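Local coordinates for protein-tyrosine-phosphatase PTP1 (Arabidopsis thaliana, PDB 6KRW) that removes phosphate from tyrosine residues of proteins, acting on MAP kinases such as MPK6 and modulating plant defence, at residues R64-V68 with S238-G242; N91-I95 with F106-Q110. The contacts are given in a common frame with arbitrary orientation. Residue numbers count along the deposited sequence, not the author numbering.

Contact 1: residues R64-V68 with S238-G242; sequences RYSDV and SAGIG
Part of the phosphotyrosine-recognition loop of a classical tyrosine phosphatase, 64-68, packs here on part of the signature phosphate-binding loop (P-loop), 238-242. Neither segment is regular helix or strand. Y65 to V68 form a type I beta turn, with a weak hydrogen bond from V68 N to Y65 O at 3.4 Å. The second segment coils through G240 (phi/psi 77/32, a left-handed conformation) and reaches the N-cap position at I241, just before helix 242-259. The closest CA pair is V68 and A239, 6.5 Å apart.

The fit is a bump in a hollow. The A239 methyl enters the gap between the Y65 ring and the V68 side chain. A239 CB lies 3.6 Å from Y65 CD2 and 4.1 Å from V68 CG1. Y65 has chi1 m (-59°), which lays its ring beside this methyl and brings its hydroxyl to S238. Y65 OH is hydrogen-bonded to S238 OG at 2.9 Å. S238 OG also hydrogen-bonds to K146 O. R64 is extended at chi1 and chi2 (t, t), so R64 CD comes 3.5 Å from S238 OG while its NE hydrogen-bonds to G111 O.

A citrate, probably from crystallisation, accepts hydrogen bonds from the backbone N atoms of S238, A239, I241 and G242. By similarity this loop binds substrate. As in related phosphatases, Y65 probably lines the phosphotyrosine cleft.

V68 projects back the other way. Its chi1 is t, and CG1 sits in the notch formed by A239 and I241. V68 CG1 sits 3.4 Å from A239 O and meets I241 CG2 at 3.8 Å.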
ATOM      1  N   ARG A  64       0.697   5.786 -15.272  1.00 25.65           N
ATOM      2  CA  ARG A  64       0.403   4.492 -15.940  1.00 27.37           C
ATOM      3  C   ARG A  64      -1.019   4.520 -16.508  1.00 26.84           C
ATOM      4  O   ARG A  64      -1.241   4.016 -17.632  1.00 31.66           O
ATOM      5  CB  ARG A  64       0.590   3.363 -14.930  1.00 29.38           C
ATOM      6  CG  ARG A  64       0.381   1.994 -15.542  1.00 27.04           C
ATOM      7  CD  ARG A  64       0.821   0.891 -14.623  1.00 28.98           C
ATOM      8  NE  ARG A  64       2.266   0.837 -14.483  1.00 29.45           N
ATOM      9  CZ  ARG A  64       3.103   0.265 -15.368  1.00 30.12           C
ATOM     10  NH1 ARG A  64       2.662  -0.319 -16.481  1.00 31.90           N
ATOM     11  NH2 ARG A  64       4.398   0.241 -15.106  1.00 31.33           N
ATOM     12  N   TYR A  65      -1.950   5.112 -15.752  1.00 27.46           N
ATOM     13  CA  TYR A  65      -3.360   5.174 -16.160  1.00 25.77           C
ATOM     14  C   TYR A  65      -3.806   6.620 -16.068  1.00 27.04           C
ATOM     15  O   TYR A  65      -3.464   7.312 -15.084  1.00 29.48           O
ATOM     16  CB  TYR A  65      -4.236   4.305 -15.260  1.00 29.99           C
ATOM     17  CG  TYR A  65      -3.843   2.856 -15.251  1.00 33.10           C
ATOM     18  CD1 TYR A  65      -4.173   2.033 -16.311  1.00 39.83           C
ATOM     19  CD2 TYR A  65      -3.073   2.337 -14.227  1.00 30.04           C
ATOM     20  CE1 TYR A  65      -3.787   0.706 -16.317  1.00 36.79           C
ATOM     21  CE2 TYR A  65      -2.696   0.999 -14.212  1.00 30.85           C
ATOM     22  CZ  TYR A  65      -3.043   0.183 -15.273  1.00 34.19           C
ATOM     23  OH  TYR A  65      -2.653  -1.136 -15.282  1.00 39.88           O
ATOM     24  N   SER A  66      -4.573   7.084 -17.042  1.00 33.72           N
ATOM     25  CA  SER A  66      -4.887   8.529 -17.142  1.00 36.38           C
ATOM     26  C   SER A  66      -5.841   8.986 -16.027  1.00 29.91           C
ATOM     27  O   SER A  66      -5.830  10.199 -15.716  1.00 31.49           O
ATOM     28  CB  SER A  66      -5.427   8.840 -18.504  1.00 39.55           C
ATOM     29  OG  SER A  66      -6.661   8.187 -18.715  1.00 46.30           O
ATOM     30  N   ASP A  67      -6.635   8.096 -15.443  1.00 27.56           N
ATOM     31  CA  ASP A  67      -7.676   8.463 -14.451  1.00 31.00           C
ATOM     32  C   ASP A  67      -7.263   8.002 -13.048  1.00 23.68           C
ATOM     33  O   ASP A  67      -8.113   8.041 -12.131  1.00 24.90           O
ATOM     34  CB  ASP A  67      -9.017   7.867 -14.881  1.00 36.94           C
ATOM     35  CG  ASP A  67      -8.997   6.351 -15.054  1.00 43.54           C
ATOM     36  OD1 ASP A  67      -7.900   5.765 -15.078  1.00 37.02           O
ATOM     37  OD2 ASP A  67     -10.082   5.772 -15.181  1.00 52.13           O
ATOM     38  N   VAL A  68      -6.018   7.569 -12.855  1.00 23.59           N
ATOM     39  CA  VAL A  68      -5.547   7.206 -11.494  1.00 20.60           C
ATOM     40  C   VAL A  68      -4.318   8.046 -11.195  1.00 20.20           C
ATOM     41  O   VAL A  68      -3.216   7.767 -11.682  1.00 21.79           O
ATOM     42  CB  VAL A  68      -5.247   5.709 -11.321  1.00 21.86           C
ATOM     43  CG1 VAL A  68      -4.818   5.443  -9.879  1.00 20.76           C
ATOM     44  CG2 VAL A  68      -6.452   4.864 -11.700  1.00 22.85           C
ATOM     45  N   SER A 238      -0.616  -2.273  -9.676  1.00 24.02           N
ATOM     46  CA  SER A 238      -0.426  -1.663 -10.998  1.00 26.20           C
ATOM     47  C   SER A 238      -0.874  -0.190 -10.948  1.00 24.95           C
ATOM     48  O   SER A 238      -0.050   0.666 -11.230  1.00 24.14           O
ATOM     49  CB  SER A 238      -1.122  -2.435 -12.056  1.00 27.62           C
ATOM     50  OG  SER A 238      -0.700  -1.967 -13.310  1.00 31.84           O
ATOM     51  N   ALA A 239      -2.136   0.087 -10.624  1.00 23.59           N
ATOM     52  CA  ALA A 239      -2.618   1.489 -10.499  1.00 21.98           C
ATOM     53  C   ALA A 239      -2.366   2.030  -9.097  1.00 21.34           C
ATOM     54  O   ALA A 239      -2.368   3.283  -8.949  1.00 21.88           O
ATOM     55  CB  ALA A 239      -4.071   1.563 -10.849  1.00 25.07           C
ATOM     56  N   GLY A 240      -2.180   1.173  -8.117  1.00 19.14           N
ATOM     57  CA  GLY A 240      -1.987   1.563  -6.718  1.00 18.55           C
ATOM     58  C   GLY A 240      -3.279   1.967  -6.025  1.00 18.49           C
ATOM     59  O   GLY A 240      -3.195   2.847  -5.136  1.00 19.06           O
ATOM     60  N   ILE A 241      -4.406   1.388  -6.375  1.00 18.87           N
ATOM     61  CA  ILE A 241      -5.684   1.690  -5.683  1.00 17.62           C
ATOM     62  C   ILE A 241      -6.498   0.454  -5.292  1.00 18.75           C
ATOM     63  O   ILE A 241      -7.008   0.440  -4.193  1.00 19.10           O
ATOM     64  CB  ILE A 241      -6.525   2.708  -6.488  1.00 19.48           C
ATOM     65  CG1 ILE A 241      -6.885   2.236  -7.894  1.00 20.68           C
ATOM     66  CG2 ILE A 241      -5.847   4.080  -6.495  1.00 18.93           C
ATOM     67  CD1 ILE A 241      -7.878   3.122  -8.605  1.00 22.32           C
ATOM     68  N   GLY A 242      -6.572  -0.606  -6.130  1.00 20.99           N
ATOM     69  CA  GLY A 242      -7.483  -1.715  -5.796  1.00 20.84           C
ATOM     70  C   GLY A 242      -6.846  -2.656  -4.791  1.00 21.94           C
ATOM     71  O   GLY A 242      -7.257  -2.689  -3.630  1.00 20.27           O
TER

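Contact 2: residues N91-I95 with F106-Q110; sequences NASLI and FIATQ
Strands 92-95 and 106-109 form an antiparallel beta hairpin. Their axes approach to 4.5 Å, with 149° between their N-to-C directions. Strand 106-109 also pairs with parallel strand 233-236, joining the hairpin to the mixed central sheet of the phosphatase domain.

F106 opens the second strand in a hydrogen-bonded pair with I95. I95 N to F106 O is 2.8 Å and F106 N to I95 O is 2.9 Å. The F106 ring meets H251 edge-to-face. I107 faces L94 in a non-hydrogen-bonded pair. I107 CG2 touches A92 CB at 3.8 Å, on the face where M123 packs. A108 pairs with S93 through two hydrogen bonds, S93 N to A108 O and A108 N to S93 O, both 2.9 Å. On the side shared with F106, A108 CB meets I95 CG1 at 3.8 Å. T109 lies opposite A92, with CA atoms 4.2 Å apart. Its chi1 is t, and T109 OG1 donates to N91 O at a short 2.5 Å. Q110 leaves the strand, and its OE1 accepts from R64 N.

The hydroxyl of T109 thus takes over from the ladder where the chain bends at N91, so polar bonding continues past S93-A108, the last hydrogen-bonded backbone pair here.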
ATOM      1  N   ASN A  91       3.539   9.845  -9.211  1.00 20.36           N
ATOM      2  CA  ASN A  91       2.175   9.320  -9.009  1.00 17.94           C
ATOM      3  C   ASN A  91       2.159   8.560  -7.692  1.00 19.04           C
ATOM      4  O   ASN A  91       2.365   7.333  -7.680  1.00 21.79           O
ATOM      5  CB  ASN A  91       1.693   8.542 -10.213  1.00 17.83           C
ATOM      6  CG  ASN A  91       0.217   8.249 -10.133  1.00 19.31           C
ATOM      7  OD1 ASN A  91      -0.301   7.900  -9.068  1.00 20.01           O
ATOM      8  ND2 ASN A  91      -0.462   8.360 -11.267  1.00 19.58           N
ATOM      9  N   ALA A  92       1.952   9.264  -6.590  1.00 17.60           N
ATOM     10  CA  ALA A  92       2.097   8.684  -5.248  1.00 16.88           C
ATOM     11  C   ALA A  92       1.323   9.559  -4.275  1.00 15.17           C
ATOM     12  O   ALA A  92       1.389  10.820  -4.426  1.00 16.45           O
ATOM     13  CB  ALA A  92       3.545   8.604  -4.836  1.00 17.87           C
ATOM     14  N   SER A  93       0.620   8.935  -3.360  1.00 14.64           N
ATOM     15  CA  SER A  93      -0.289   9.608  -2.406  1.00 14.31           C
ATOM     16  C   SER A  93       0.059   9.227  -0.983  1.00 14.51           C
ATOM     17  O   SER A  93       0.298   8.038  -0.695  1.00 16.08           O
ATOM     18  CB  SER A  93      -1.703   9.163  -2.683  1.00 15.58           C
ATOM     19  OG  SER A  93      -2.092   9.441  -4.001  1.00 16.59           O
ATOM     20  N   LEU A  94       0.097  10.172  -0.059  1.00 14.26           N
ATOM     21  CA  LEU A  94       0.173   9.898   1.377  1.00 14.52           C
ATOM     22  C   LEU A  94      -1.149   9.406   1.920  1.00 14.34           C
ATOM     23  O   LEU A  94      -2.171  10.119   1.816  1.00 15.84           O
ATOM     24  CB  LEU A  94       0.591  11.134   2.152  1.00 15.90           C
ATOM     25  CG  LEU A  94       0.827  10.889   3.633  1.00 18.00           C
ATOM     26  CD1 LEU A  94       2.007   9.956   3.852  1.00 20.28           C
ATOM     27  CD2 LEU A  94       1.019  12.200   4.358  1.00 18.86           C
ATOM     28  N   ILE A  95      -1.162   8.199   2.474  1.00 14.85           N
ATOM     29  CA  ILE A  95      -2.333   7.614   3.136  1.00 14.82           C
ATOM     30  C   ILE A  95      -2.053   7.627   4.610  1.00 15.92           C
ATOM     31  O   ILE A  95      -1.159   6.921   5.085  1.00 17.02           O
ATOM     32  CB  ILE A  95      -2.647   6.197   2.618  1.00 15.43           C
ATOM     33  CG1 ILE A  95      -2.621   6.110   1.101  1.00 15.67           C
ATOM     34  CG2 ILE A  95      -3.949   5.698   3.208  1.00 17.89           C
ATOM     35  CD1 ILE A  95      -3.625   6.991   0.404  1.00 16.22           C
ATOM     36  N   PHE A 106       1.181   5.182   4.922  1.00 17.30           N
ATOM     37  CA  PHE A 106       1.533   4.550   3.638  1.00 17.34           C
ATOM     38  C   PHE A 106       1.767   5.583   2.564  1.00 16.90           C
ATOM     39  O   PHE A 106       1.179   6.674   2.568  1.00 18.60           O
ATOM     40  CB  PHE A 106       0.459   3.583   3.155  1.00 17.47           C
ATOM     41  CG  PHE A 106      -0.099   2.696   4.224  1.00 17.04           C
ATOM     42  CD1 PHE A 106      -1.204   3.067   4.964  1.00 19.81           C
ATOM     43  CD2 PHE A 106       0.468   1.452   4.482  1.00 19.92           C
ATOM     44  CE1 PHE A 106      -1.728   2.261   5.952  1.00 20.15           C
ATOM     45  CE2 PHE A 106      -0.069   0.623   5.453  1.00 21.05           C
ATOM     46  CZ  PHE A 106      -1.164   1.016   6.194  1.00 19.88           C
ATOM     47  N   ILE A 107       2.573   5.229   1.596  1.00 16.10           N
ATOM     48  CA  ILE A 107       2.598   5.845   0.263  1.00 15.93           C
ATOM     49  C   ILE A 107       1.969   4.886  -0.723  1.00 17.11           C
ATOM     50  O   ILE A 107       2.570   3.811  -0.987  1.00 18.60           O
ATOM     51  CB  ILE A 107       3.981   6.329  -0.149  1.00 17.19           C
ATOM     52  CG1 ILE A 107       4.442   7.473   0.753  1.00 18.31           C
ATOM     53  CG2 ILE A 107       3.988   6.740  -1.602  1.00 18.35           C
ATOM     54  CD1 ILE A 107       5.880   7.873   0.522  1.00 21.78           C
ATOM     55  N   ALA A 108       0.782   5.199  -1.200  1.00 16.39           N
ATOM     56  CA  ALA A 108       0.096   4.404  -2.234  1.00 16.54           C
ATOM     57  C   ALA A 108       0.548   4.922  -3.573  1.00 17.83           C
ATOM     58  O   ALA A 108       0.413   6.130  -3.833  1.00 17.65           O
ATOM     59  CB  ALA A 108      -1.394   4.460  -2.070  1.00 16.28           C
ATOM     60  N   THR A 109       1.133   4.056  -4.405  1.00 18.21           N
ATOM     61  CA  THR A 109       1.719   4.530  -5.666  1.00 19.13           C
ATOM     62  C   THR A 109       1.473   3.499  -6.772  1.00 18.62           C
ATOM     63  O   THR A 109       1.098   2.366  -6.464  1.00 20.50           O
ATOM     64  CB  THR A 109       3.198   4.873  -5.446  1.00 19.53           C
ATOM     65  OG1 THR A 109       3.719   5.482  -6.613  1.00 21.27           O
ATOM     66  CG2 THR A 109       4.026   3.652  -5.108  1.00 19.71           C
ATOM     67  N   GLN A 110       1.621   3.898  -8.013  1.00 20.68           N
ATOM     68  CA  GLN A 110       1.465   2.996  -9.172  1.00 21.01           C
ATOM     69  C   GLN A 110       2.719   2.133  -9.308  1.00 22.44           C
ATOM     70  O   GLN A 110       3.750   2.452  -8.736  1.00 23.60           O
ATOM     71  CB  GLN A 110       1.260   3.812 -10.442  1.00 22.16           C
ATOM     72  CG  GLN A 110       2.498   4.576 -10.842  1.00 22.45           C
ATOM     73  CD  GLN A 110       2.294   5.490 -12.019  1.00 23.92           C
ATOM     74  OE1 GLN A 110       1.171   5.697 -12.483  1.00 23.80           O
ATOM     75  NE2 GLN A 110       3.406   5.979 -12.545  1.00 24.21           N
TER

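Contact 2 is nested along the chain inside the loop closed by contact 1, and their centres are 11 Å apart. Two polar links, both probable hydrogen bonds, hold the 64-68 loop at its ends: R64 N to Q110 OE1 and V68 O to N91 ND2, each 2.8 Å. The signature loop rests on the hairpin as well, with S238 O 3.5 Å from Q110 CB and G240 O 3.9 Å from A108 CB. R278 joins both, bonding to A239 O and G240 O and to the N91 and S93 side chains. The catalytic C237 precedes the signature segment. The side chain of Q110 is about 8 Å from that of C237.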